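Local coordinates for uncharacterized protein (Bacteroides ovatus, PDB 4ORL) that is of unknown function but belongs to the DUF4783 family of the NTF2 clan, whose cone-shaped fold often holds a ligand pocket or active site, at residues Gln2-Arg14 with Phe60-Val74. Sequence-based numbering, arbitrary orientation.
Sequences QEIPAGVITAFKR and FNVNHQGKRDESSFV
Phe12 lays its CB over one face of the Phe60 ring, a CH-pi contact 3.8 Å from that CB to the ring centroid, while the two rings sit obliquely with planes at 31°. With chi1 at -177°, Phe60 turns its ring away from its own backbone N and against the Phe12 side of helix 6-14. Next along the helix, Ile9 CG1 packs on Val62 CG2 at 3.8 Å, the two side chains crossing at about a right angle. Ile4, just ahead of the helix, rests its CG2 against Val74 CB, and its CD1 reaches Phe73 O at 3.3 Å. Helix 6-14 packs on one face of the mixed sheet, consistent with the N-terminal helix of NTF2-like folds, here over edge strand 57-68 and its hairpin partner 71-80; Phe12 reaches on to Val87 and Cys89 of strand 83-94. Polar bonds hold the contact at Lys13 and at Glu3. Lys13 NZ donates to Phe60 O at 2.9 Å, almost in line with the C=O bond, and a water joins the same NZ to Phe60 N; a second water donates to both Ile4 O and Gln65 OE1. Ser72 OG donates to Glu3 O at 2.7 Å from above the carbonyl plane. Lys67 NZ meets Glu3 OE2 on its anti side in a 2.9 Å salt bridge and also donates to Asp69 O in the type II' turn from Arg68 to Ser71.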
loop_
_atom_site.group_PDB
_atom_site.type_symbol
_atom_site.label_atom_id
_atom_site.label_comp_id
_atom_site.label_asym_id
_atom_site.label_seq_id
_atom_site.Cartn_x
_atom_site.Cartn_y
_atom_site.Cartn_z
ATOM N N GLN A 2 -3.275 -14.099 7.000
ATOM C CA GLN A 2 -2.549 -13.339 8.015
ATOM C C GLN A 2 -1.507 -12.417 7.358
ATOM O O GLN A 2 -1.523 -11.204 7.583
ATOM C CB GLN A 2 -1.870 -14.275 9.021
ATOM C CG GLN A 2 -1.296 -13.561 10.237
ATOM N N GLU A 3 -0.633 -12.999 6.530
ATOM C CA GLU A 3 0.537 -12.274 6.003
ATOM C C GLU A 3 0.144 -11.109 5.106
ATOM O O GLU A 3 0.756 -10.061 5.174
ATOM C CB GLU A 3 1.471 -13.202 5.232
ATOM C CG GLU A 3 2.333 -14.103 6.105
ATOM C CD GLU A 3 1.612 -15.343 6.625
ATOM O OE1 GLU A 3 0.455 -15.590 6.227
ATOM O OE2 GLU A 3 2.226 -16.085 7.421
ATOM N N ILE A 4 -0.830 -11.336 4.225
ATOM C CA ILE A 4 -1.385 -10.281 3.378
ATOM C C ILE A 4 -2.886 -10.234 3.587
ATOM O O ILE A 4 -3.637 -10.975 2.944
ATOM C CB ILE A 4 -1.061 -10.484 1.874
ATOM C CG1 ILE A 4 0.445 -10.534 1.645
ATOM C CG2 ILE A 4 -1.674 -9.365 1.037
ATOM C CD1 ILE A 4 1.174 -9.243 1.950
ATOM N N PRO A 5 -3.336 -9.373 4.510
ATOM C CA PRO A 5 -4.758 -9.346 4.779
ATOM C C PRO A 5 -5.563 -8.958 3.550
ATOM O O PRO A 5 -5.181 -8.053 2.810
ATOM C CB PRO A 5 -4.897 -8.312 5.904
ATOM C CG PRO A 5 -3.531 -8.232 6.525
ATOM C CD PRO A 5 -2.568 -8.502 5.422
ATOM N N ALA A 6 -6.644 -9.679 3.306
ATOM C CA ALA A 6 -7.554 -9.331 2.213
ATOM C C ALA A 6 -7.919 -7.840 2.238
ATOM O O ALA A 6 -8.019 -7.207 1.188
ATOM C CB ALA A 6 -8.809 -10.167 2.303
ATOM N N GLY A 7 -8.078 -7.275 3.441
ATOM C CA GLY A 7 -8.423 -5.845 3.592
ATOM C C GLY A 7 -7.417 -4.873 3.000
ATOM O O GLY A 7 -7.774 -3.768 2.613
ATOM N N VAL A 8 -6.144 -5.262 2.934
ATOM C CA VAL A 8 -5.142 -4.417 2.296
ATOM C C VAL A 8 -5.452 -4.307 0.804
ATOM O O VAL A 8 -5.434 -3.220 0.218
ATOM C CB VAL A 8 -3.739 -4.987 2.499
ATOM C CG1 VAL A 8 -2.736 -4.265 1.622
ATOM C CG2 VAL A 8 -3.343 -4.877 3.959
ATOM N N ILE A 9 -5.744 -5.444 0.199
ATOM C CA ILE A 9 -6.059 -5.486 -1.199
ATOM C C ILE A 9 -7.355 -4.713 -1.489
ATOM O O ILE A 9 -7.414 -3.901 -2.416
ATOM C CB ILE A 9 -6.143 -6.948 -1.692
ATOM C CG1 ILE A 9 -4.751 -7.618 -1.623
ATOM C CG2 ILE A 9 -6.708 -6.981 -3.098
ATOM C CD1 ILE A 9 -4.815 -9.120 -1.571
ATOM N N THR A 10 -8.374 -4.930 -0.669
ATOM C CA THR A 10 -9.639 -4.215 -0.820
ATOM C C THR A 10 -9.449 -2.705 -0.668
ATOM O O THR A 10 -10.043 -1.922 -1.415
ATOM C CB THR A 10 -10.684 -4.752 0.178
ATOM O OG1 THR A 10 -10.942 -6.132 -0.113
ATOM C CG2 THR A 10 -12.010 -3.973 0.111
ATOM N N ALA A 11 -8.587 -2.285 0.266
ATOM C CA ALA A 11 -8.308 -0.850 0.454
ATOM C C ALA A 11 -7.754 -0.218 -0.820
ATOM O O ALA A 11 -8.150 0.865 -1.211
ATOM C CB ALA A 11 -7.346 -0.633 1.599
ATOM N N PHE A 12 -6.837 -0.903 -1.477
ATOM C CA PHE A 12 -6.311 -0.394 -2.723
ATOM C C PHE A 12 -7.324 -0.410 -3.845
ATOM O O PHE A 12 -7.450 0.572 -4.576
ATOM C CB PHE A 12 -5.024 -1.118 -3.137
ATOM C CG PHE A 12 -3.818 -0.635 -2.394
ATOM C CD1 PHE A 12 -3.230 0.578 -2.714
ATOM C CD2 PHE A 12 -3.240 -1.412 -1.443
ATOM C CE1 PHE A 12 -2.112 1.027 -2.005
ATOM C CE2 PHE A 12 -2.128 -0.951 -0.731
ATOM C CZ PHE A 12 -1.598 0.253 -1.014
ATOM N N LYS A 13 -8.126 -1.473 -3.925
ATOM C CA LYS A 13 -9.188 -1.535 -4.944
ATOM C C LYS A 13 -10.153 -0.370 -4.818
ATOM O O LYS A 13 -10.658 0.127 -5.829
ATOM C CB LYS A 13 -9.983 -2.851 -4.828
ATOM C CG LYS A 13 -9.228 -4.091 -5.252
ATOM C CD LYS A 13 -10.031 -5.376 -5.078
ATOM C CE LYS A 13 -9.302 -6.537 -5.728
ATOM N NZ LYS A 13 -9.405 -6.501 -7.218
ATOM N N ARG A 14 -10.383 0.083 -3.591
ATOM C CA ARG A 14 -11.363 1.122 -3.302
ATOM C C ARG A 14 -10.769 2.514 -3.226
ATOM O O ARG A 14 -11.498 3.485 -3.077
ATOM C CB ARG A 14 -12.058 0.807 -1.980
ATOM C CG ARG A 14 -12.893 -0.460 -2.022
ATOM C CD ARG A 14 -13.558 -0.754 -0.704
ATOM N NE ARG A 14 -14.423 -1.932 -0.799
ATOM C CZ ARG A 14 -15.174 -2.416 0.192
ATOM N NH1 ARG A 14 -15.208 -1.831 1.379
ATOM N NH2 ARG A 14 -15.934 -3.478 -0.034
ATOM N N PHE A 60 -7.649 -2.322 -8.730
ATOM C CA PHE A 60 -6.358 -2.811 -8.299
ATOM C C PHE A 60 -6.273 -4.282 -8.617
ATOM O O PHE A 60 -7.166 -5.048 -8.262
ATOM C CB PHE A 60 -6.141 -2.596 -6.792
ATOM C CG PHE A 60 -4.782 -3.018 -6.285
ATOM C CD1 PHE A 60 -3.647 -2.333 -6.643
ATOM C CD2 PHE A 60 -4.661 -4.046 -5.336
ATOM C CE1 PHE A 60 -2.399 -2.718 -6.175
ATOM C CE2 PHE A 60 -3.422 -4.396 -4.830
ATOM C CZ PHE A 60 -2.294 -3.746 -5.257
ATOM N N ASN A 61 -5.237 -4.659 -9.333
ATOM C CA ASN A 61 -4.922 -6.049 -9.644
ATOM C C ASN A 61 -3.734 -6.470 -8.800
ATOM O O ASN A 61 -2.711 -5.826 -8.857
ATOM C CB ASN A 61 -4.456 -6.201 -11.134
ATOM C CG ASN A 61 -5.597 -6.221 -12.150
ATOM O OD1 ASN A 61 -6.758 -6.405 -11.821
ATOM N ND2 ASN A 61 -5.235 -6.086 -13.426
ATOM N N VAL A 62 -3.831 -7.595 -8.109
ATOM C CA VAL A 62 -2.675 -8.180 -7.453
ATOM C C VAL A 62 -1.857 -8.953 -8.490
ATOM O O VAL A 62 -2.413 -9.798 -9.223
ATOM C CB VAL A 62 -3.074 -9.139 -6.323
ATOM C CG1 VAL A 62 -1.835 -9.860 -5.782
ATOM C CG2 VAL A 62 -3.769 -8.371 -5.224
ATOM N N ASN A 63 -0.563 -8.678 -8.552
ATOM C CA ASN A 63 0.345 -9.361 -9.479
ATOM C C ASN A 63 1.169 -10.435 -8.779
ATOM O O ASN A 63 1.349 -11.529 -9.320
ATOM C CB ASN A 63 1.259 -8.334 -10.173
ATOM C CG ASN A 63 0.475 -7.255 -10.936
ATOM O OD1 ASN A 63 0.778 -6.071 -10.825
ATOM N ND2 ASN A 63 -0.564 -7.651 -11.592
ATOM N N HIS A 64 1.683 -10.119 -7.591
ATOM C CA HIS A 64 2.420 -11.100 -6.779
ATOM C C HIS A 64 2.177 -10.865 -5.304
ATOM O O HIS A 64 1.948 -9.750 -4.876
ATOM C CB HIS A 64 3.928 -11.029 -7.050
ATOM C CG HIS A 64 4.293 -11.315 -8.465
ATOM N ND1 HIS A 64 4.236 -12.582 -9.000
ATOM C CD2 HIS A 64 4.653 -10.493 -9.482
ATOM C CE1 HIS A 64 4.561 -12.534 -10.283
ATOM N NE2 HIS A 64 4.813 -11.276 -10.599
ATOM N N GLN A 65 2.283 -11.938 -4.530
ATOM C CA GLN A 65 2.165 -11.922 -3.059
ATOM C C GLN A 65 3.192 -12.895 -2.526
ATOM O O GLN A 65 3.443 -13.936 -3.158
ATOM C CB GLN A 65 0.791 -12.434 -2.605
ATOM C CG GLN A 65 -0.391 -11.619 -3.053
ATOM C CD GLN A 65 -1.668 -12.020 -2.337
ATOM O OE1 GLN A 65 -1.727 -12.026 -1.108
ATOM N NE2 GLN A 65 -2.691 -12.331 -3.093
ATOM N N GLY A 66 3.720 -12.633 -1.362
ATOM C CA GLY A 66 4.647 -13.570 -0.791
ATOM C C GLY A 66 4.995 -13.331 0.632
ATOM O O GLY A 66 4.524 -12.388 1.251
ATOM N N LYS A 67 5.854 -14.212 1.135
ATOM C CA LYS A 67 6.252 -14.257 2.540
ATOM C C LYS A 67 7.675 -14.761 2.627
ATOM O O LYS A 67 8.050 -15.653 1.896
ATOM C CB LYS A 67 5.336 -15.228 3.320
ATOM C CG LYS A 67 5.708 -15.469 4.781
ATOM C CD LYS A 67 4.952 -16.660 5.352
ATOM C CE LYS A 67 5.450 -17.053 6.730
ATOM N NZ LYS A 67 5.064 -16.089 7.791
ATOM N N ARG A 68 8.447 -14.206 3.560
ATOM C CA ARG A 68 9.730 -14.778 3.966
ATOM C C ARG A 68 9.780 -14.613 5.470
ATOM O O ARG A 68 9.927 -13.494 5.969
ATOM C CB ARG A 68 10.895 -14.034 3.301
ATOM C CG ARG A 68 12.274 -14.284 3.902
ATOM C CD ARG A 68 12.911 -15.523 3.356
ATOM N NE ARG A 68 14.249 -15.747 3.908
ATOM C CZ ARG A 68 15.046 -16.757 3.563
ATOM N NH1 ARG A 68 14.649 -17.661 2.662
ATOM N NH2 ARG A 68 16.248 -16.871 4.125
ATOM N N ASP A 69 9.580 -15.711 6.188
ATOM C CA ASP A 69 9.545 -15.705 7.641
ATOM C C ASP A 69 8.535 -14.682 8.146
ATOM O O ASP A 69 7.384 -14.736 7.731
ATOM C CB ASP A 69 10.964 -15.524 8.200
ATOM C CG ASP A 69 11.890 -16.615 7.749
ATOM O OD1 ASP A 69 11.410 -17.763 7.581
ATOM O OD2 ASP A 69 13.102 -16.361 7.563
ATOM N N GLU A 70 8.958 -13.693 8.940
ATOM C CA GLU A 70 8.008 -12.757 9.526
ATOM C C GLU A 70 7.848 -11.477 8.695
ATOM O O GLU A 70 7.463 -10.428 9.221
ATOM C CB GLU A 70 8.388 -12.440 10.977
ATOM C CG GLU A 70 8.302 -13.662 11.897
ATOM C CD GLU A 70 8.438 -13.329 13.381
ATOM O OE1 GLU A 70 8.886 -12.216 13.716
ATOM O OE2 GLU A 70 8.098 -14.195 14.214
ATOM N N SER A 71 8.140 -11.573 7.395
ATOM C CA SER A 71 7.922 -10.462 6.463
ATOM C C SER A 71 7.039 -10.935 5.321
ATOM O O SER A 71 6.991 -12.118 5.015
ATOM C CB SER A 71 9.241 -9.956 5.908
ATOM O OG SER A 71 9.776 -10.870 4.984
ATOM N N SER A 72 6.318 -10.017 4.721
ATOM C CA SER A 72 5.459 -10.347 3.586
ATOM C C SER A 72 5.378 -9.177 2.630
ATOM O O SER A 72 5.780 -8.058 2.952
ATOM C CB SER A 72 4.060 -10.749 4.065
ATOM O OG SER A 72 3.433 -9.674 4.737
ATOM N N PHE A 73 4.830 -9.431 1.457
ATOM C CA PHE A 73 4.661 -8.382 0.472
ATOM C C PHE A 73 3.501 -8.658 -0.444
ATOM O O PHE A 73 3.115 -9.819 -0.662
ATOM C CB PHE A 73 5.927 -8.229 -0.362
ATOM C CG PHE A 73 6.199 -9.398 -1.268
ATOM C CD1 PHE A 73 6.952 -10.489 -0.826
ATOM C CD2 PHE A 73 5.723 -9.402 -2.579
ATOM C CE1 PHE A 73 7.221 -11.566 -1.687
ATOM C CE2 PHE A 73 5.983 -10.479 -3.433
ATOM C CZ PHE A 73 6.714 -11.558 -2.978
ATOM N N VAL A 74 2.980 -7.576 -1.025
ATOM C CA VAL A 74 2.021 -7.670 -2.108
ATOM C C VAL A 74 2.360 -6.606 -3.140
ATOM O O VAL A 74 2.647 -5.444 -2.789
ATOM C CB VAL A 74 0.567 -7.564 -1.611
ATOM C CG1 VAL A 74 0.340 -6.296 -0.816
ATOM C CG2 VAL A 74 -0.404 -7.653 -2.767
HETATM O O HOH W 1 -4.121 -12.245 0.531
HETATM O O HOH W 2 -10.073 -4.097 -8.523
#